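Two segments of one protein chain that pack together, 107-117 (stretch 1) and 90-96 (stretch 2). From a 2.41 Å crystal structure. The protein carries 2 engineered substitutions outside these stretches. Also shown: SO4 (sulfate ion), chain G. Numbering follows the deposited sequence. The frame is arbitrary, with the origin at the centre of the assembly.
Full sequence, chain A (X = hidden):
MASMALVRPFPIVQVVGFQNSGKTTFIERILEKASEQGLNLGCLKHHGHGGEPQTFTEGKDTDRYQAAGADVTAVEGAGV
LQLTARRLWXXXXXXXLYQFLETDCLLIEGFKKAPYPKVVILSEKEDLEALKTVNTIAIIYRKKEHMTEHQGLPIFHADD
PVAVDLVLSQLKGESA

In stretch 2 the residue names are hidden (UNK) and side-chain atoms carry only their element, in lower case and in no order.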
ATOM      1  N   LEU A 107       9.524 -12.786   0.978  1.00 32.47           N
ATOM      2  CA  LEU A 107       8.895 -13.933   0.339  1.00 34.00           C
ATOM      3  C   LEU A 107       8.106 -13.436  -0.850  1.00 27.88           C
ATOM      4  O   LEU A 107       7.242 -12.577  -0.700  1.00 25.50           O
ATOM      5  CB  LEU A 107       7.941 -14.661   1.298  1.00 29.00           C
ATOM      6  CG  LEU A 107       7.982 -16.176   1.504  1.00 31.79           C
ATOM      7  CD1 LEU A 107       6.647 -16.678   1.962  1.00 23.75           C
ATOM      8  CD2 LEU A 107       8.420 -16.913   0.310  1.00 29.89           C
ATOM      9  N   ILE A 108       8.404 -13.955  -2.035  1.00 25.46           N
ATOM     10  CA  ILE A 108       7.651 -13.560  -3.233  1.00 25.97           C
ATOM     11  C   ILE A 108       6.873 -14.761  -3.795  1.00 26.48           C
ATOM     12  O   ILE A 108       7.455 -15.834  -3.988  1.00 26.39           O
ATOM     13  CB  ILE A 108       8.575 -13.018  -4.321  1.00 31.50           C
ATOM     14  CG1 ILE A 108       9.506 -11.940  -3.733  1.00 28.09           C
ATOM     15  CG2 ILE A 108       7.738 -12.554  -5.486  1.00 24.95           C
ATOM     16  CD1 ILE A 108      10.122 -11.026  -4.729  1.00 36.66           C
ATOM     17  N   GLU A 109       5.571 -14.596  -4.033  1.00 22.12           N
ATOM     18  CA  GLU A 109       4.816 -15.548  -4.852  1.00 25.47           C
ATOM     19  C   GLU A 109       4.852 -15.063  -6.320  1.00 21.17           C
ATOM     20  O   GLU A 109       4.391 -13.965  -6.608  1.00 25.56           O
ATOM     21  CB  GLU A 109       3.380 -15.681  -4.324  1.00 47.43           C
ATOM     22  CG  GLU A 109       2.379 -16.401  -5.244  1.00 67.68           C
ATOM     23  CD  GLU A 109       1.012 -16.660  -4.568  1.00 66.97           C
ATOM     24  OE1 GLU A 109       0.033 -16.938  -5.286  1.00 70.26           O
ATOM     25  OE2 GLU A 109       0.911 -16.600  -3.328  1.00 71.76           O
ATOM     26  N   GLY A 110       5.392 -15.869  -7.251  1.00 22.30           N
ATOM     27  CA  GLY A 110       5.454 -15.453  -8.678  1.00 34.30           C
ATOM     28  C   GLY A 110       6.749 -14.766  -9.175  1.00 34.55           C
ATOM     29  O   GLY A 110       7.786 -15.017  -8.580  1.00 25.69           O
ATOM     30  N   PHE A 111       6.679 -13.874 -10.174  1.00 31.01           N
ATOM     31  CA  PHE A 111       7.830 -13.362 -10.986  1.00 28.47           C
ATOM     32  C   PHE A 111       8.840 -14.433 -11.285  1.00 31.84           C
ATOM     33  O   PHE A 111      10.044 -14.253 -10.957  1.00 26.01           O
ATOM     34  CB  PHE A 111       8.617 -12.204 -10.328  1.00 27.81           C
ATOM     35  CG  PHE A 111       7.746 -11.062  -9.908  1.00 31.60           C
ATOM     36  CD1 PHE A 111       7.469  -9.974 -10.799  1.00 40.11           C
ATOM     37  CD2 PHE A 111       7.133 -11.118  -8.691  1.00 41.15           C
ATOM     38  CE1 PHE A 111       6.553  -8.918 -10.401  1.00 36.66           C
ATOM     39  CE2 PHE A 111       6.248 -10.091  -8.188  1.00 28.42           C
ATOM     40  CZ  PHE A 111       5.951  -9.002  -9.063  1.00 31.54           C
ATOM     41  N   LYS A 112       8.404 -15.535 -11.888  1.00 34.06           N
ATOM     42  CA  LYS A 112       9.328 -16.618 -12.336  1.00 42.74           C
ATOM     43  C   LYS A 112      10.622 -16.159 -13.019  1.00 33.09           C
ATOM     44  O   LYS A 112      11.603 -16.887 -13.069  1.00 30.50           O
ATOM     45  CB  LYS A 112       8.656 -17.493 -13.360  1.00 44.69           C
ATOM     46  CG  LYS A 112       7.285 -18.052 -12.969  1.00 78.94           C
ATOM     47  CD  LYS A 112       6.656 -18.743 -14.137  1.00 70.35           C
ATOM     48  CE  LYS A 112       6.770 -17.949 -15.380  1.00 81.67           C
ATOM     49  NZ  LYS A 112       7.620 -18.774 -16.289  1.00 81.83           N
ATOM     50  N   LYS A 113      10.555 -14.979 -13.620  1.00 33.87           N
ATOM     51  CA  LYS A 113      11.590 -14.457 -14.492  1.00 47.29           C
ATOM     52  C   LYS A 113      12.705 -13.828 -13.696  1.00 44.56           C
ATOM     53  O   LYS A 113      13.774 -13.574 -14.223  1.00 50.84           O
ATOM     54  CB  LYS A 113      10.990 -13.407 -15.432  1.00 72.81           C
ATOM     55  CG  LYS A 113      10.440 -12.136 -14.691  1.00 92.85           C
ATOM     56  CD  LYS A 113       8.885 -12.018 -14.648  1.00 67.27           C
ATOM     57  CE  LYS A 113       8.457 -10.527 -14.558  1.00 85.30           C
ATOM     58  NZ  LYS A 113       7.115 -10.191 -15.151  1.00 80.07           N
ATOM     59  N   ALA A 114      12.421 -13.524 -12.436  1.00 29.61           N
ATOM     60  CA  ALA A 114      13.409 -12.900 -11.554  1.00 37.14           C
ATOM     61  C   ALA A 114      14.543 -13.874 -11.275  1.00 28.90           C
ATOM     62  O   ALA A 114      14.331 -15.088 -11.321  1.00 25.63           O
ATOM     63  CB  ALA A 114      12.746 -12.425 -10.189  1.00 28.44           C
ATOM     64  N   PRO A 115      15.735 -13.339 -10.967  1.00 33.37           N
ATOM     65  CA  PRO A 115      16.976 -14.055 -10.612  1.00 28.81           C
ATOM     66  C   PRO A 115      17.050 -14.636  -9.190  1.00 30.78           C
ATOM     67  O   PRO A 115      18.032 -15.295  -8.872  1.00 29.90           O
ATOM     68  CB  PRO A 115      18.033 -12.980 -10.746  1.00 32.21           C
ATOM     69  CG  PRO A 115      17.282 -11.687 -10.445  1.00 40.63           C
ATOM     70  CD  PRO A 115      15.965 -11.884 -11.087  1.00 39.15           C
ATOM     71  N   TYR A 116      16.064 -14.424  -8.335  1.00 27.83           N
ATOM     72  CA  TYR A 116      16.274 -14.774  -6.925  1.00 20.96           C
ATOM     73  C   TYR A 116      16.050 -16.222  -6.688  1.00 23.19           C
ATOM     74  O   TYR A 116      15.444 -16.908  -7.506  1.00 28.25           O
ATOM     75  CB  TYR A 116      15.398 -13.909  -6.030  1.00 17.14           C
ATOM     76  CG  TYR A 116      15.631 -12.475  -6.349  1.00 24.82           C
ATOM     77  CD1 TYR A 116      16.796 -11.826  -5.902  1.00 34.42           C
ATOM     78  CD2 TYR A 116      14.763 -11.777  -7.166  1.00 26.44           C
ATOM     79  CE1 TYR A 116      17.054 -10.505  -6.233  1.00 26.08           C
ATOM     80  CE2 TYR A 116      15.005 -10.450  -7.509  1.00 22.36           C
ATOM     81  CZ  TYR A 116      16.165  -9.816  -7.029  1.00 23.61           C
ATOM     82  OH  TYR A 116      16.409  -8.504  -7.348  1.00 37.61           O
ATOM     83  N   PRO A 117      16.626 -16.739  -5.606  1.00 25.24           N
ATOM     84  CA  PRO A 117      16.470 -18.169  -5.368  1.00 19.55           C
ATOM     85  C   PRO A 117      14.984 -18.509  -5.269  1.00 26.54           C
ATOM     86  O   PRO A 117      14.237 -17.673  -4.799  1.00 25.27           O
ATOM     87  CB  PRO A 117      17.171 -18.403  -4.042  1.00 20.12           C
ATOM     88  CG  PRO A 117      18.013 -17.177  -3.809  1.00 22.55           C
ATOM     89  CD  PRO A 117      17.333 -16.059  -4.522  1.00 23.91           C
ATOM     90  N   UNK A  90       8.219  -2.481 -11.519  1.00 36.73           N
ATOM     91  CA  UNK A  90       8.907  -3.703 -11.812  1.00 35.09           C
ATOM     92  C   UNK A  90       9.420  -4.201 -10.470  1.00 32.58           C
ATOM     93  O   UNK A  90       9.292  -3.501  -9.477  1.00 31.18           O
ATOM     94  o   UNK A  90      11.533  -2.168 -11.556  1.00 54.74           O
ATOM     95  c   UNK A  90      10.028  -3.512 -12.846  1.00 37.20           C
ATOM     96  c   UNK A  90      10.863  -2.269 -12.605  1.00 58.54           C
ATOM     97  o   UNK A  90      10.869  -1.390 -13.492  1.00 82.22           O
ATOM     98  N   UNK A  91       9.969  -5.415 -10.462  1.00 29.39           N
ATOM     99  CA  UNK A  91      10.293  -6.134  -9.257  1.00 36.72           C
ATOM    100  C   UNK A  91      11.347  -5.423  -8.441  1.00 31.68           C
ATOM    101  O   UNK A  91      11.294  -5.431  -7.219  1.00 29.33           O
ATOM    102  c   UNK A  91      10.046  -8.308  -7.254  1.00 33.76           C
ATOM    103  c   UNK A  91      11.129  -8.378  -8.347  1.00 35.93           C
ATOM    104  c   UNK A  91      11.360  -9.841  -8.749  1.00 32.07           C
ATOM    105  c   UNK A  91      10.768  -7.545  -9.581  1.00 28.06           C
ATOM    106  N   UNK A  92      12.281  -4.784  -9.126  1.00 32.78           N
ATOM    107  CA  UNK A  92      13.359  -4.036  -8.476  1.00 30.43           C
ATOM    108  C   UNK A  92      12.845  -2.907  -7.592  1.00 30.13           C
ATOM    109  O   UNK A  92      13.255  -2.755  -6.433  1.00 34.44           O
ATOM    110  o   UNK A  92      15.186  -4.493  -9.964  1.00 51.28           O
ATOM    111  c   UNK A  92      14.299  -3.458  -9.540  1.00 36.08           C
ATOM    112  c   UNK A  92      15.121  -2.322  -9.003  1.00 30.81           C
ATOM    113  N   UNK A  93      11.970  -2.093  -8.156  1.00 35.04           N
ATOM    114  CA  UNK A  93      11.331  -1.031  -7.407  1.00 33.70           C
ATOM    115  C   UNK A  93      10.440  -1.562  -6.289  1.00 42.59           C
ATOM    116  O   UNK A  93      10.356  -0.938  -5.220  1.00 34.80           O
ATOM    117  n   UNK A  93      11.953   2.708 -12.352  1.00 87.36           N
ATOM    118  n   UNK A  93      10.800   1.165 -13.615  1.00 85.63           N
ATOM    119  c   UNK A  93      10.658   1.742  -9.991  1.00 68.40           C
ATOM    120  c   UNK A  93      10.533  -0.154  -8.358  1.00 38.74           C
ATOM    121  c   UNK A  93      11.071   1.706 -12.432  1.00 91.63           C
ATOM    122  c   UNK A  93      11.446   0.784  -9.156  1.00 49.17           C
ATOM    123  n   UNK A  93      10.454   1.240 -11.345  1.00 83.06           N
ATOM    124  N   UNK A  94       9.789  -2.706  -6.495  1.00 33.54           N
ATOM    125  CA  UNK A  94       8.970  -3.246  -5.410  1.00 37.40           C
ATOM    126  C   UNK A  94       9.879  -3.670  -4.261  1.00 32.54           C
ATOM    127  O   UNK A  94       9.519  -3.482  -3.117  1.00 22.95           O
ATOM    128  c   UNK A  94       8.092  -4.415  -5.869  1.00 28.84           C
ATOM    129  c   UNK A  94       6.616  -5.170  -7.727  1.00 22.50           C
ATOM    130  c   UNK A  94       7.022  -3.990  -6.892  1.00 28.14           C
ATOM    131  c   UNK A  94       5.804  -3.358  -6.221  1.00 25.07           C
ATOM    132  N   UNK A  95      11.077  -4.162  -4.567  1.00 29.87           N
ATOM    133  CA  UNK A  95      11.976  -4.599  -3.517  1.00 35.61           C
ATOM    134  C   UNK A  95      12.523  -3.383  -2.756  1.00 29.72           C
ATOM    135  O   UNK A  95      12.603  -3.415  -1.536  1.00 29.34           O
ATOM    136  c   UNK A  95      13.095  -5.500  -4.080  1.00 35.85           C
ATOM    137  c   UNK A  95      14.155  -5.787  -3.033  1.00 32.30           C
ATOM    138  c   UNK A  95      13.429  -7.786  -5.160  1.00 48.78           C
ATOM    139  c   UNK A  95      12.481  -6.846  -4.487  1.00 46.80           C
ATOM    140  N   UNK A  96      12.841  -2.307  -3.451  1.00 33.51           N
ATOM    141  CA  UNK A  96      13.241  -1.066  -2.777  1.00 40.78           C
ATOM    142  C   UNK A  96      12.158  -0.560  -1.808  1.00 32.32           C
ATOM    143  O   UNK A  96      12.439  -0.124  -0.678  1.00 29.89           O
ATOM    144  c   UNK A  96      14.784  -0.274  -4.649  1.00 63.66           C
ATOM    145  o   UNK A  96      13.856   1.195  -6.320  1.00 69.83           O
ATOM    146  c   UNK A  96      13.555   0.023  -3.797  1.00 41.39           C
ATOM    147  o   UNK A  96      15.948   0.620  -6.548  1.00 79.88           O
ATOM    148  c   UNK A  96      14.865   0.576  -5.928  1.00 67.31           C
TER
HETATM  149  S   SO4 G 202       4.746 -14.910 -13.132  1.00 78.77           S
HETATM  150  O1  SO4 G 202       4.627 -13.608 -13.773  1.00 86.39           O
HETATM  151  O2  SO4 G 202       4.104 -14.921 -11.828  1.00 64.63           O
HETATM  152  O3  SO4 G 202       4.120 -15.932 -13.963  1.00109.59           O
HETATM  153  O4  SO4 G 202       6.166 -15.171 -13.011  1.00 86.34           O

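Position 90 carries two side-chain carbons, the second bearing two oxygens, and makes no contact with stretch 1: a short carboxylate, so Asp90. It sits just before the helix. Its work is local, as the N-cap: one carboxylate oxygen accepts a weak bond from the backbone N of position 93, and the backbone O of Asp90 accepts from N of position 94 at 3.1 Å.

Position 91 has four carbons, forked at the second, with no polar atom. One fork tip lies 3.3 Å from Ala114 CB; the other lies 3.7 Å from Ile108 CD1 and over one face of the Phe111 ring. This is Leu91, with chi1 t and chi2 p. The methyl above the ring is CD1, 4.3 Å from the ring centroid and 10° off its normal, a CH-pi contact. CD2 is the tip against Ala114; CD2 also lies 3.9 Å from Phe111 CB and 3.9 Å from Tyr116 CE2, at the edge of that ring.

Position 92 has one carbon carrying an oxygen and a second carbon, a beta-branched hydroxyl that makes no contact with stretch 1: Thr92. It points sideways and is exposed.

At position 93 three carbons lead to a nitrogen and then to a carbon with two more nitrogens, a guanidinium group out of reach of stretch 1, hence Arg93. It turns back to Asp90 in a salt bridge, with Arg93 NH2 2.6 Å from Asp90 OD2.

Position 94 again shows four carbons forked at the second. One tip comes 4.1 Å from Phe111 CZ, and the residue is Leu94, buried, with chi1 m and chi2 t.

Position 95 also has four carbons, but the fork is at the first and one arm is two carbons long; the carbon ending that arm lies 3.8 Å from Tyr116 OH. This is Ile95, and that carbon is CD1, an apolar carbon packed beside the phenol.

Position 96 has three carbons, the third carrying two oxygens, and makes no contact with stretch 1. This is Glu96, exposed.

The contact is built from apolar packing, with no hydrogen bond across it. Leu91, Leu94 and Ile95 all point toward stretch 1, while the charged side chains stay off the interface. On stretch 1, a type I turn from Phe111 to Ala114, closed by Ala114 N to Phe111 O at 2.9 Å, helps present both residues to Leu91. The rule to read is one leucine seated among four side chains, Ile108, Phe111, Ala114 and Tyr116, with two flanking aliphatics extending the contact along the aromatics.

Stretch 2 90-96: DLTRLIE
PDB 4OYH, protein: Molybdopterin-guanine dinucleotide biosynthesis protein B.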